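Local coordinates for osmotically inducible lipoprotein OsmE (Pseudomonas aeruginosa PAO1, PDB 4DM5) that is of unknown function but is probably an osmotically inducible, membrane-anchored lipoprotein with a BamE-like domain, at residues R16-V21 with Y56-D61; Q44-K49 with R90-A95; M28-V33 with V69-S74; Q63-Y68 with S80-C85. All coordinates share one frame; numbering follows the deposited sequence. Where two conformers were deposited one is given.

Interaction 1 (R16-V21 with Y56-D61)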
loop_
_atom_site.group_PDB
_atom_site.type_symbol
_atom_site.label_atom_id
_atom_site.label_comp_id
_atom_site.label_asym_id
_atom_site.label_seq_id
_atom_site.Cartn_x
_atom_site.Cartn_y
_atom_site.Cartn_z
ATOM N N ARG A 16 4.314 13.462 -0.365
ATOM C CA ARG A 16 3.061 13.744 -1.102
ATOM C C ARG A 16 3.141 13.586 -2.627
ATOM O O ARG A 16 2.103 13.358 -3.269
ATOM C CB ARG A 16 2.430 15.078 -0.716
ATOM C CG ARG A 16 3.281 16.256 -1.198
ATOM C CD ARG A 16 2.601 17.638 -1.078
ATOM N NE ARG A 16 1.356 17.705 -1.912
ATOM C CZ ARG A 16 1.196 18.363 -3.061
ATOM N NH1 ARG A 16 2.192 19.105 -3.550
ATOM N NH2 ARG A 16 0.013 18.328 -3.706
ATOM N N ASN A 17 4.340 13.672 -3.194
ATOM C CA ASN A 17 4.504 13.548 -4.623
ATOM C C ASN A 17 4.924 12.142 -5.050
ATOM O O ASN A 17 5.153 11.917 -6.235
ATOM C CB ASN A 17 5.493 14.634 -5.120
ATOM C CG ASN A 17 4.890 15.993 -5.089
ATOM O OD1 ASN A 17 3.768 16.198 -5.563
ATOM N ND2 ASN A 17 5.596 16.901 -4.477
ATOM N N GLU A 18 5.059 11.245 -4.070
ATOM C CA GLU A 18 5.369 9.810 -4.451
ATOM C C GLU A 18 4.175 9.274 -5.239
ATOM O O GLU A 18 3.068 9.412 -4.815
ATOM C CB GLU A 18 5.519 8.971 -3.238
ATOM C CG GLU A 18 6.807 9.158 -2.547
ATOM C CD GLU A 18 7.960 8.662 -3.449
ATOM O OE1 GLU A 18 7.944 7.525 -4.033
ATOM O OE2 GLU A 18 8.899 9.417 -3.605
ATOM N N PRO A 19 4.436 8.616 -6.395
ATOM C CA PRO A 19 3.325 8.080 -7.184
ATOM C C PRO A 19 2.354 7.165 -6.413
ATOM O O PRO A 19 1.117 7.290 -6.610
ATOM C CB PRO A 19 3.993 7.272 -8.330
ATOM C CG PRO A 19 5.291 8.018 -8.469
ATOM C CD PRO A 19 5.735 8.461 -7.056
ATOM N N LEU A 20 2.888 6.317 -5.502
ATOM C CA LEU A 20 1.997 5.501 -4.725
ATOM C C LEU A 20 1.013 6.267 -3.853
ATOM O O LEU A 20 -0.105 5.804 -3.531
ATOM C CB LEU A 20 2.762 4.557 -3.831
ATOM C CG LEU A 20 3.293 3.392 -4.715
ATOM C CD1 LEU A 20 4.424 2.734 -3.884
ATOM C CD2 LEU A 20 2.210 2.332 -5.160
ATOM N N VAL A 21 1.449 7.448 -3.432
ATOM C CA VAL A 21 0.672 8.304 -2.529
ATOM C C VAL A 21 -0.181 9.207 -3.380
ATOM O O VAL A 21 -1.386 9.388 -3.052
ATOM C CB VAL A 21 1.646 9.159 -1.702
ATOM C CG1 VAL A 21 0.859 10.158 -0.821
ATOM C CG2 VAL A 21 2.436 8.234 -0.841
ATOM N N TYR A 56 5.473 -1.794 0.228
ATOM C CA TYR A 56 6.554 -0.980 -0.402
ATOM C C TYR A 56 7.365 -0.292 0.641
ATOM O O TYR A 56 6.928 -0.203 1.856
ATOM C CB TYR A 56 5.948 0.127 -1.271
ATOM C CG TYR A 56 4.915 -0.381 -2.281
ATOM C CD1 TYR A 56 5.346 -0.687 -3.564
ATOM C CD2 TYR A 56 3.597 -0.524 -1.965
ATOM C CE1 TYR A 56 4.434 -1.130 -4.530
ATOM C CE2 TYR A 56 2.614 -0.976 -2.894
ATOM C CZ TYR A 56 3.073 -1.250 -4.208
ATOM O OH TYR A 56 2.206 -1.642 -5.174
ATOM N N ILE A 57 8.561 0.128 0.229
ATOM C CA ILE A 57 9.291 1.058 1.082
ATOM C C ILE A 57 9.438 2.304 0.201
ATOM O O ILE A 57 10.079 2.286 -0.853
ATOM C CB ILE A 57 10.701 0.496 1.427
ATOM C CG1 ILE A 57 10.553 -0.788 2.244
ATOM C CG2 ILE A 57 11.498 1.640 2.090
ATOM C CD1 ILE A 57 10.005 -0.653 3.646
ATOM N N LEU A 58 8.892 3.415 0.673
ATOM C CA LEU A 58 9.098 4.686 -0.044
ATOM C C LEU A 58 10.447 5.223 0.356
ATOM O O LEU A 58 10.852 5.069 1.572
ATOM C CB LEU A 58 8.024 5.673 0.386
ATOM C CG LEU A 58 6.542 5.285 0.215
ATOM C CD1 LEU A 58 5.649 6.361 0.809
ATOM C CD2 LEU A 58 6.240 4.918 -1.227
ATOM N N ASN A 59 11.147 5.801 -0.614
ATOM C CA ASN A 59 12.492 6.323 -0.322
ATOM C C ASN A 59 12.543 7.710 -0.938
ATOM O O ASN A 59 12.558 7.872 -2.187
ATOM C CB ASN A 59 13.526 5.375 -0.958
ATOM C CG ASN A 59 14.930 5.661 -0.508
ATOM O OD1 ASN A 59 15.189 6.541 0.307
ATOM N ND2 ASN A 59 15.850 4.870 -1.017
ATOM N N LYS A 60 12.610 8.728 -0.095
ATOM C CA LYS A 60 12.565 10.079 -0.607
ATOM C C LYS A 60 13.414 10.923 0.316
ATOM O O LYS A 60 13.188 10.952 1.534
ATOM C CB LYS A 60 11.128 10.632 -0.610
ATOM C CG LYS A 60 11.049 12.072 -1.151
ATOM C CD LYS A 60 11.516 12.218 -2.589
ATOM C CE LYS A 60 11.172 13.627 -3.059
ATOM N NZ LYS A 60 11.666 13.759 -4.445
ATOM N N ASP A 61 14.416 11.595 -0.278
ATOM C CA ASP A 61 15.176 12.617 0.496
ATOM C C ASP A 61 15.841 11.980 1.743
ATOM O O ASP A 61 15.891 12.680 2.836
ATOM C CB ASP A 61 14.285 13.749 0.923
ATOM C CG ASP A 61 13.775 14.626 -0.302
ATOM O OD1 ASP A 61 14.384 14.457 -1.392
ATOM O OD2 ASP A 61 12.885 15.432 -0.072
HETATM O O HOH W 1 9.980 5.732 -3.287
HETATM O O HOH W 2 11.416 8.934 -4.470
#
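Leu-20 lies across the ring of Tyr-56 at about a right angle. This is helix-on-sheet packing in a BamE-family domain: the short helix 19-22 sits on strand 52-60 of the antiparallel sheet. Leu-20 CD1 is 3.6 Å from the centroid of the Tyr-56 ring and 17° off the ring normal, a CH-pi contact over the face. The methyl is set toward the CG and CD1 side of the ring. Leu-20 CD2 lies nearer the other end and is 3.8 Å from Tyr-56 CZ, so the two methyls span the length of the ring. Tyr-56 OH is hydrogen-bonded to Asn-54.

Leu-58 is two residues further along the strand. Leu-58 CD2 is 3.9 Å from Leu-20 CD1. Its CD1 meets Val-21 CG2, and these two side chains also cross at about a right angle. Phe-15 and Phe-67 touch Leu-58 as well, so the apolar cluster extends beyond the two segments.

Glu-18, the N-cap residue, runs past Leu-58 in the opposite direction. Its chain is bent at chi2 (-66°), which turns CD aside. Two waters join the carboxylate to the strand. One donates to OE1 and accepts from Asn-59 N. The other donates to both Glu-18 OE2 and Asn-59 O. Lys-60 NZ does not touch the carboxylate; the nearest part of Lys-60 is CB, 3.9 Å from Glu-18 OE2.

Interaction 2 (Q44-K49 with R90-A95)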
loop_
_atom_site.group_PDB
_atom_site.type_symbol
_atom_site.label_atom_id
_atom_site.label_comp_id
_atom_site.label_asym_id
_atom_site.label_seq_id
_atom_site.Cartn_x
_atom_site.Cartn_y
_atom_site.Cartn_z
ATOM N N GLN A 44 1.156 -10.262 -0.680
ATOM C CA GLN A 44 0.586 -11.362 0.127
ATOM C C GLN A 44 -0.916 -11.319 0.125
ATOM O O GLN A 44 -1.605 -10.326 -0.235
ATOM C CB GLN A 44 1.116 -11.305 1.544
ATOM C CG GLN A 44 0.667 -10.025 2.278
ATOM C CD GLN A 44 1.402 -9.746 3.605
ATOM O OE1 GLN A 44 0.757 -9.617 4.626
ATOM N NE2 GLN A 44 2.732 -9.580 3.577
ATOM N N LYS A 45 -1.484 -12.479 0.482
ATOM C CA LYS A 45 -2.864 -12.556 0.663
ATOM C C LYS A 45 -3.191 -11.826 1.954
ATOM O O LYS A 45 -2.408 -11.859 2.914
ATOM C CB LYS A 45 -3.172 -14.095 0.850
ATOM C CG LYS A 45 -4.577 -14.297 1.353
ATOM C CD LYS A 45 -5.558 -14.258 0.207
ATOM C CE LYS A 45 -6.972 -14.185 0.741
ATOM N NZ LYS A 45 -7.272 -12.982 1.551
ATOM N N ARG A 46 -4.333 -11.114 2.021
ATOM C CA ARG A 46 -4.762 -10.428 3.251
ATOM C C ARG A 46 -5.141 -11.474 4.274
ATOM O O ARG A 46 -5.892 -12.390 3.950
ATOM C CB ARG A 46 -5.881 -9.366 3.107
ATOM C CG ARG A 46 -5.538 -8.245 2.185
ATOM C CD ARG A 46 -6.847 -7.534 1.898
ATOM N NE ARG A 46 -7.259 -6.526 2.895
ATOM C CZ ARG A 46 -8.106 -5.561 2.560
ATOM N NH1 ARG A 46 -8.469 -5.544 1.345
ATOM N NH2 ARG A 46 -8.488 -4.619 3.405
ATOM N N LEU A 47 -4.625 -11.318 5.480
ATOM C CA LEU A 47 -4.914 -12.328 6.482
ATOM C C LEU A 47 -6.359 -12.407 6.867
ATOM O O LEU A 47 -6.887 -13.517 6.981
ATOM C CB LEU A 47 -4.029 -12.044 7.720
ATOM C CG LEU A 47 -4.051 -13.124 8.791
ATOM C CD1 LEU A 47 -3.290 -14.384 8.305
ATOM C CD2 LEU A 47 -3.415 -12.558 10.068
HETATM N N MSE A 48 -7.004 -11.264 7.081
HETATM C CA MSE A 48 -8.341 -11.202 7.683
HETATM C C MSE A 48 -9.514 -10.897 6.774
HETATM O O MSE A 48 -10.629 -11.055 7.196
HETATM C CB MSE A 48 -8.414 -10.170 8.792
HETATM C CG MSE A 48 -7.249 -10.428 9.771
HETATM SE SE MSE A 48 -7.400 -12.099 10.855
HETATM C CE MSE A 48 -9.188 -11.448 11.334
ATOM N N LYS A 49 -9.260 -10.418 5.550
ATOM C CA LYS A 49 -10.331 -9.969 4.573
ATOM C C LYS A 49 -10.071 -10.633 3.236
ATOM O O LYS A 49 -8.940 -11.005 2.948
ATOM C CB LYS A 49 -10.325 -8.464 4.388
ATOM C CG LYS A 49 -10.758 -7.742 5.616
ATOM C CD LYS A 49 -11.002 -6.274 5.455
ATOM C CE LYS A 49 -11.276 -5.762 6.863
ATOM N NZ LYS A 49 -11.199 -4.274 6.998
ATOM N N ARG A 90 -1.761 -7.289 11.232
ATOM C CA ARG A 90 -1.736 -7.160 12.768
ATOM C C ARG A 90 -2.943 -6.292 13.240
ATOM O O ARG A 90 -3.783 -6.692 14.091
ATOM C CB ARG A 90 -0.282 -6.781 13.257
ATOM C CG ARG A 90 0.024 -6.380 14.681
ATOM C CD ARG A 90 0.619 -7.587 15.379
ATOM N NE ARG A 90 -0.513 -8.222 16.009
ATOM C CZ ARG A 90 -0.573 -9.456 16.520
ATOM N NH1 ARG A 90 -1.708 -9.823 17.108
ATOM N NH2 ARG A 90 0.455 -10.322 16.430
ATOM N N HIS A 91 -3.148 -5.141 12.589
ATOM C CA HIS A 91 -4.313 -4.327 12.822
ATOM C C HIS A 91 -5.682 -4.893 12.504
ATOM O O HIS A 91 -6.620 -4.696 13.289
ATOM C CB HIS A 91 -4.167 -2.945 12.133
ATOM C CG HIS A 91 -5.291 -2.011 12.497
ATOM N ND1 HIS A 91 -6.310 -1.732 11.647
ATOM C CD2 HIS A 91 -5.587 -1.363 13.702
ATOM C CE1 HIS A 91 -7.205 -0.927 12.261
ATOM N NE2 HIS A 91 -6.755 -0.689 13.520
ATOM N N GLU A 92 -5.883 -5.540 11.364
ATOM C CA GLU A 92 -7.214 -6.068 11.056
ATOM C C GLU A 92 -7.550 -7.245 12.023
ATOM O O GLU A 92 -8.750 -7.482 12.284
ATOM C CB GLU A 92 -7.414 -6.416 9.562
ATOM C CG GLU A 92 -7.410 -5.141 8.680
ATOM C CD GLU A 92 -7.537 -5.342 7.151
ATOM O OE1 GLU A 92 -7.582 -6.506 6.697
ATOM O OE2 GLU A 92 -7.569 -4.329 6.357
ATOM N N ARG A 93 -6.531 -7.941 12.549
ATOM C CA ARG A 93 -6.774 -9.098 13.438
ATOM C C ARG A 93 -7.251 -8.630 14.791
ATOM O O ARG A 93 -8.151 -9.240 15.392
ATOM C CB ARG A 93 -5.529 -9.982 13.617
ATOM C CG ARG A 93 -5.638 -10.940 14.829
ATOM C CD ARG A 93 -6.738 -11.958 14.611
ATOM N NE ARG A 93 -7.409 -12.300 15.861
ATOM C CZ ARG A 93 -8.714 -12.195 16.062
ATOM N NH1 ARG A 93 -9.517 -11.797 15.083
ATOM N NH2 ARG A 93 -9.223 -12.521 17.236
ATOM N N ASP A 94 -6.625 -7.562 15.279
ATOM C CA ASP A 94 -7.002 -6.948 16.541
ATOM C C ASP A 94 -8.356 -6.241 16.448
ATOM O O ASP A 94 -9.234 -6.515 17.273
ATOM C CB ASP A 94 -5.895 -5.999 17.015
ATOM C CG ASP A 94 -4.565 -6.721 17.298
ATOM O OD1 ASP A 94 -3.561 -6.030 17.526
ATOM O OD2 ASP A 94 -4.506 -7.972 17.291
ATOM N N ALA A 95 -8.555 -5.397 15.424
ATOM C CA ALA A 95 -9.713 -4.496 15.395
ATOM C C ALA A 95 -11.025 -5.219 15.163
ATOM O O ALA A 95 -11.764 -5.465 16.116
ATOM C CB ALA A 95 -9.526 -3.368 14.387
HETATM O O HOH W 3 -5.734 -8.583 7.054
#
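Glu-92 reaches from helix 85-94 to the loop that follows strand 42-45, and its side chain carries this surface contact. Glu-92 CB lies 4.0 Å from CB of Met-48, which is a selenomethionine. CG is anti to the carbonyl carbon (chi1 -68°), and the chain runs extended from there to the carboxylate. Glu-92 CD lies over the aliphatic end of Lys-49, 3.8 Å from Lys-49 CE. Glu-92 OE1 packs on the same chain, 3.6 Å from Lys-49 CG. It also accepts from a water that in turn accepts from Met-48 N. The direct bond goes to the other oxygen: Arg-46 NH2 donates to Glu-92 OE2 at 3.1 Å, almost straight at 171°. The oxygen uses its syn lone pair and lies in the guanidinium plane, although the two planar groups are turned 38° apart. Lys-49 NZ adds a long salt bridge to Glu-92 OE2 at 3.7 Å.

Met-48 continues the contact beside the helix. Its chain is bent at chi2 and chi3. SE and CE lie beside Arg-93 in one of the two conformers of that arginine.

The other side of Arg-46 is held from the sheet. NH1 bonds to Phe-71 O and forms a salt bridge with Asp-78. Arg-46 therefore ties the helix to the sheet through two carboxylates. One acid between two bases makes a network, and the neighbouring positive charges would probably keep Glu-92 ionised.

Interaction 3 (M28-V33 with V69-S74)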
loop_
_atom_site.group_PDB
_atom_site.type_symbol
_atom_site.label_atom_id
_atom_site.label_comp_id
_atom_site.label_asym_id
_atom_site.label_seq_id
_atom_site.Cartn_x
_atom_site.Cartn_y
_atom_site.Cartn_z
HETATM N N MSE A 28 -8.978 1.114 -8.207
HETATM C CA MSE A 28 -7.910 0.876 -9.240
HETATM C C MSE A 28 -7.582 -0.618 -9.265
HETATM O O MSE A 28 -7.543 -1.314 -8.244
HETATM C CB MSE A 28 -6.681 1.727 -8.892
HETATM C CG MSE A 28 -5.451 1.624 -9.833
HETATM SE SE MSE A 28 -4.109 3.050 -9.446
HETATM C CE MSE A 28 -5.046 4.470 -10.410
ATOM N N SER A 29 -7.288 -1.140 -10.446
ATOM C CA SER A 29 -6.877 -2.494 -10.651
ATOM C C SER A 29 -5.435 -2.743 -10.241
ATOM O O SER A 29 -4.647 -1.829 -10.072
ATOM C CB SER A 29 -6.967 -2.894 -12.154
ATOM O OG SER A 29 -6.009 -2.193 -12.860
ATOM N N GLN A 30 -5.191 -4.016 -9.937
ATOM C CA GLN A 30 -3.834 -4.426 -9.612
ATOM C C GLN A 30 -2.801 -4.062 -10.639
ATOM O O GLN A 30 -1.680 -3.545 -10.368
ATOM C CB GLN A 30 -3.836 -5.949 -9.354
ATOM C CG GLN A 30 -4.490 -6.338 -8.004
ATOM C CD GLN A 30 -4.818 -7.821 -7.883
ATOM O OE1 GLN A 30 -5.651 -8.375 -8.592
ATOM N NE2 GLN A 30 -4.136 -8.471 -6.969
ATOM N N GLN A 31 -3.160 -4.173 -11.943
ATOM C CA GLN A 31 -2.176 -3.825 -12.935
ATOM C C GLN A 31 -1.864 -2.328 -13.030
ATOM O O GLN A 31 -0.764 -1.922 -13.243
ATOM C CB GLN A 31 -2.708 -4.331 -14.332
ATOM C CG GLN A 31 -2.365 -5.743 -14.658
ATOM C CD GLN A 31 -2.753 -6.042 -16.057
ATOM O OE1 GLN A 31 -2.351 -5.329 -17.001
ATOM N NE2 GLN A 31 -3.554 -7.059 -16.223
ATOM N N GLU A 32 -2.848 -1.471 -12.779
ATOM C CA GLU A 32 -2.601 -0.046 -12.779
ATOM C C GLU A 32 -1.711 0.370 -11.577
ATOM O O GLU A 32 -0.758 1.116 -11.705
ATOM C CB GLU A 32 -3.901 0.677 -12.692
ATOM C CG GLU A 32 -3.588 2.149 -12.888
ATOM C CD GLU A 32 -4.650 2.957 -13.576
ATOM O OE1 GLU A 32 -5.886 2.671 -13.493
ATOM O OE2 GLU A 32 -4.192 3.966 -14.184
ATOM N N VAL A 33 -1.977 -0.268 -10.419
ATOM C CA VAL A 33 -1.100 0.035 -9.344
ATOM C C VAL A 33 0.336 -0.421 -9.633
ATOM O O VAL A 33 1.271 0.307 -9.274
ATOM C CB VAL A 33 -1.620 -0.632 -8.070
ATOM C CG1 VAL A 33 -0.604 -0.555 -6.903
ATOM C CG2 VAL A 33 -2.952 0.001 -7.658
ATOM N N VAL A 69 -0.562 -0.889 -0.387
ATOM C CA VAL A 69 -1.852 -0.747 -1.056
ATOM C C VAL A 69 -2.620 -2.080 -0.972
ATOM O O VAL A 69 -1.981 -3.136 -1.197
ATOM C CB VAL A 69 -1.611 -0.440 -2.582
ATOM C CG1 VAL A 69 -2.955 -0.312 -3.317
ATOM C CG2 VAL A 69 -0.831 0.870 -2.741
ATOM N N SER A 70 -3.853 -1.992 -0.499
ATOM C CA SER A 70 -4.646 -3.236 -0.397
ATOM C C SER A 70 -5.736 -3.238 -1.426
ATOM O O SER A 70 -6.227 -2.187 -1.894
ATOM C CB SER A 70 -5.220 -3.372 1.014
ATOM O OG SER A 70 -6.168 -2.335 1.329
ATOM N N PHE A 71 -6.128 -4.500 -1.754
ATOM C CA PHE A 71 -7.120 -4.720 -2.737
ATOM C C PHE A 71 -8.221 -5.597 -2.162
ATOM O O PHE A 71 -7.922 -6.492 -1.330
ATOM C CB PHE A 71 -6.564 -5.500 -3.952
ATOM C CG PHE A 71 -5.441 -4.780 -4.622
ATOM C CD1 PHE A 71 -5.665 -3.877 -5.682
ATOM C CD2 PHE A 71 -4.101 -4.933 -4.122
ATOM C CE1 PHE A 71 -4.612 -3.194 -6.237
ATOM C CE2 PHE A 71 -3.057 -4.200 -4.680
ATOM C CZ PHE A 71 -3.288 -3.367 -5.750
ATOM N N ASP A 72 -9.489 -5.289 -2.517
ATOM C CA ASP A 72 -10.584 -6.132 -2.045
ATOM C C ASP A 72 -10.653 -7.485 -2.780
ATOM O O ASP A 72 -9.818 -7.813 -3.628
ATOM C CB ASP A 72 -11.918 -5.323 -2.106
ATOM C CG ASP A 72 -12.360 -5.021 -3.553
ATOM O OD1 ASP A 72 -11.895 -5.667 -4.524
ATOM O OD2 ASP A 72 -13.115 -4.018 -3.805
ATOM N N GLY A 73 -11.678 -8.283 -2.491
ATOM C CA GLY A 73 -11.769 -9.623 -3.131
ATOM C C GLY A 73 -12.003 -9.573 -4.628
ATOM O O GLY A 73 -11.735 -10.569 -5.305
ATOM N N SER A 74 -12.422 -8.435 -5.130
ATOM C CA SER A 74 -12.648 -8.262 -6.572
ATOM C C SER A 74 -11.368 -7.854 -7.272
ATOM O O SER A 74 -11.374 -7.658 -8.473
ATOM C CB SER A 74 -13.756 -7.267 -6.943
ATOM O OG SER A 74 -13.293 -5.967 -6.729
#
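Phe-71 fills the tight part of this contact, where the start of helix 30-37 packs on strand 63-71. Gln-30 lays its CG over one face of the ring. Gln-30 CG is 3.6 Å from the centroid of the Phe-71 ring and 15° off the normal, a CH-pi contact. CG is anti to the carbonyl carbon (chi1 -73°), which carries it over the ring. Val-33 comes from another direction. It meets Phe-71 tip to tip, with Val-33 CG2 at the ring edge, 3.9 Å from Phe-71 CE1. Met-28 O also lies near the ring plane, 4.0 Å from Phe-71 CE1. Ser-52, Asn-54 and Val-77 of the adjoining strands touch the same side chain.

The packing is looser toward Val-69, where Val-33 CG1 is 4.3 Å from Val-69 CG1. On the solvent side, Gln-30 is exposed. Further along the chain Asp-72 forms an Asx turn. Asp-72 OD1 accepts from Ser-74 N at 2.9 Å and from Ser-74 OG at 2.6 Å. Both donors reach it from the same face of the carboxylate plane. Lys-76 N is a further partner of this oxygen.

Ser-29 caps the helix, Ser-29 OG accepting from Glu-32 N at 3.2 Å. Polar bonds thus organise the helix start and the turn separately. Between the segments the contact is largely apolar, with backbone carbonyl oxygens also near the ring, and the aliphatic part of a glutamine serves as a hydrophobic group.

Interaction 4 (Q63-Y68 with S80-C85)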
loop_
_atom_site.group_PDB
_atom_site.type_symbol
_atom_site.label_atom_id
_atom_site.label_comp_id
_atom_site.label_asym_id
_atom_site.label_seq_id
_atom_site.Cartn_x
_atom_site.Cartn_y
_atom_site.Cartn_z
ATOM N N GLN A 63 14.922 9.410 3.467
ATOM C CA GLN A 63 14.012 8.915 4.491
ATOM C C GLN A 63 13.321 7.735 3.879
ATOM O O GLN A 63 12.893 7.809 2.731
ATOM C CB GLN A 63 13.019 9.985 4.814
ATOM C CG GLN A 63 13.726 11.243 5.217
ATOM C CD GLN A 63 12.904 11.947 6.185
ATOM O OE1 GLN A 63 12.543 13.079 5.962
ATOM N NE2 GLN A 63 12.613 11.278 7.305
ATOM N N GLN A 64 13.231 6.645 4.628
ATOM C CA GLN A 64 12.489 5.458 4.226
ATOM C C GLN A 64 11.182 5.347 5.052
ATOM O O GLN A 64 11.083 5.739 6.215
ATOM C CB GLN A 64 13.354 4.215 4.248
ATOM C CG GLN A 64 14.306 4.225 3.067
ATOM C CD GLN A 64 15.355 3.162 3.163
ATOM O OE1 GLN A 64 15.418 2.413 4.160
ATOM N NE2 GLN A 64 16.193 3.053 2.106
ATOM N N GLN A 65 10.118 4.908 4.348
ATOM C CA GLN A 65 8.855 4.839 4.988
ATOM C C GLN A 65 8.053 3.677 4.365
ATOM O O GLN A 65 7.767 3.658 3.165
ATOM C CB GLN A 65 8.129 6.096 4.639
ATOM C CG GLN A 65 6.722 6.213 5.152
ATOM C CD GLN A 65 6.574 5.920 6.589
ATOM O OE1 GLN A 65 7.322 6.621 7.420
ATOM N NE2 GLN A 65 5.819 4.899 6.969
ATOM N N PRO A 66 7.631 2.728 5.181
ATOM C CA PRO A 66 6.759 1.656 4.686
ATOM C C PRO A 66 5.445 2.244 4.161
ATOM O O PRO A 66 4.888 3.225 4.664
ATOM C CB PRO A 66 6.506 0.809 5.914
ATOM C CG PRO A 66 7.823 0.964 6.673
ATOM C CD PRO A 66 8.026 2.450 6.576
ATOM N N PHE A 67 4.886 1.556 3.149
ATOM C CA PHE A 67 3.625 1.934 2.587
ATOM C C PHE A 67 2.966 0.657 2.082
ATOM O O PHE A 67 3.663 -0.267 1.635
ATOM C CB PHE A 67 3.834 2.901 1.411
ATOM C CG PHE A 67 2.579 3.612 1.015
ATOM C CD1 PHE A 67 2.094 4.731 1.696
ATOM C CD2 PHE A 67 1.939 3.232 -0.171
ATOM C CE1 PHE A 67 0.964 5.368 1.249
ATOM C CE2 PHE A 67 0.775 3.883 -0.580
ATOM C CZ PHE A 67 0.264 4.992 0.140
ATOM N N TYR A 68 1.667 0.648 2.027
ATOM C CA TYR A 68 0.913 -0.525 1.454
ATOM C C TYR A 68 -0.173 -0.006 0.533
ATOM O O TYR A 68 -0.702 1.108 0.688
ATOM C CB TYR A 68 0.331 -1.434 2.532
ATOM C CG TYR A 68 -0.971 -0.998 3.070
ATOM C CD1 TYR A 68 -2.201 -1.283 2.480
ATOM C CD2 TYR A 68 -1.009 -0.165 4.247
ATOM C CE1 TYR A 68 -3.413 -0.813 2.893
ATOM C CE2 TYR A 68 -2.255 0.267 4.752
ATOM C CZ TYR A 68 -3.452 0.002 4.046
ATOM O OH TYR A 68 -4.669 0.421 4.528
ATOM N N SER A 80 -4.880 2.142 1.403
ATOM C CA SER A 80 -3.457 2.364 1.307
ATOM C C SER A 80 -3.048 3.124 2.561
ATOM O O SER A 80 -3.908 3.627 3.285
ATOM C CB SER A 80 -3.012 3.164 0.020
ATOM O OG SER A 80 -3.467 4.512 0.144
ATOM N N GLY A 81 -1.791 3.105 2.838
ATOM C CA GLY A 81 -1.394 3.824 4.099
ATOM C C GLY A 81 0.067 3.551 4.426
ATOM O O GLY A 81 0.745 2.770 3.777
ATOM N N PHE A 82 0.533 4.327 5.422
ATOM C CA PHE A 82 1.978 4.346 5.687
ATOM C C PHE A 82 2.343 3.272 6.724
ATOM O O PHE A 82 2.786 3.551 7.924
ATOM C CB PHE A 82 2.290 5.793 6.198
ATOM C CG PHE A 82 2.136 6.844 5.167
ATOM C CD1 PHE A 82 3.177 7.064 4.271
ATOM C CD2 PHE A 82 0.945 7.533 4.992
ATOM C CE1 PHE A 82 3.078 8.021 3.272
ATOM C CE2 PHE A 82 0.834 8.454 3.949
ATOM C CZ PHE A 82 1.907 8.748 3.110
ATOM N N LEU A 83 2.104 2.005 6.364
ATOM C CA LEU A 83 2.516 0.835 7.178
ATOM C C LEU A 83 2.676 -0.357 6.249
ATOM O O LEU A 83 2.291 -0.239 5.065
ATOM C CB LEU A 83 1.532 0.596 8.347
ATOM C CG LEU A 83 0.076 0.496 8.000
ATOM C CD1 LEU A 83 -0.600 -0.415 9.012
ATOM C CD2 LEU A 83 -0.710 1.825 7.968
ATOM N N SER A 84 3.317 -1.403 6.713
ATOM C CA SER A 84 3.489 -2.597 5.879
ATOM C C SER A 84 2.256 -3.429 5.844
ATOM O O SER A 84 1.415 -3.311 6.669
ATOM C CB SER A 84 4.606 -3.478 6.478
ATOM O OG SER A 84 4.249 -3.994 7.722
ATOM N N CYS A 85 2.212 -4.357 4.885
ATOM C CA CYS A 85 1.085 -5.275 4.870
ATOM C C CYS A 85 0.987 -6.206 6.147
ATOM O O CYS A 85 -0.167 -6.532 6.570
ATOM C CB CYS A 85 1.103 -6.161 3.632
ATOM S SG CYS A 85 0.811 -5.249 2.095
HETATM O O HOH W 4 4.978 4.501 9.550
#
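Tyr-68 packs its ring over the backbone of Ser-80 and Gly-81, where strands 63-71 and 77-81 form an antiparallel beta hairpin. Its CG sits between the backbone N and the carbonyl carbon (chi1 84°), which brings the ring across the partner strand. Ser-80 CA makes a CH-pi contact 3.9 Å from the centroid of the Tyr-68 ring. Gly-81 N lies over the same face. Glycine at position 81 lets the ring lie close over the backbone. Leu-83 O lies at the ring edge. Cys-85 SG is 3.9 Å from Tyr-68 CB and belongs to the disulfide with Cys-53.

The backbones pair at Tyr-68 and Gly-81, a hydrogen-bonded pair. Tyr-68 N donates to Gly-81 O at 2.9 Å, and Gly-81 N donates to Tyr-68 O at 3.1 Å.

Phe-67 has CG anti to the backbone N (chi1 -165°). It points an edge at the face of Phe-82 in a T-shaped pair, centroids 5.0 Å apart and planes at 73°. Gly-81 O lies over one Phe-67 face, 3.2 Å from Phe-67 CD1. Phe-82 is the centre of an inverse gamma turn that ends the pairing. A water bridges Gln-65 NE2 to Phe-82 O, and Gln-65 NE2 also donates to Pro-66 O at 3.0 Å.

The chemistry is thus mixed: two backbone bonds fix the register, aromatic rings pack around them, and a covalent link secures the chain beyond.

All four contacts reach one antiparallel sheet, ordered 42-45, 52-60, 63-71, 77-81. Interactions 1 and 4 are closest, with centres 9 Å apart, and backbone bonds between strands 52-60 and 63-71 join them. Interaction 3 shares strand 63-71 with interaction 4, but their centres are 16 Å apart, on opposite sides of the chain's centre. Interactions 1 and 2 do not touch; their centres are 23 Å apart. Interaction 2 meets interaction 3 where Arg-46 binds Phe-71 O. Along the chain, interaction 1 closes before interaction 4 opens, and interaction 4 is nested within interaction 2. Early helices and the C-terminal helix are thereby tied to the same sheet.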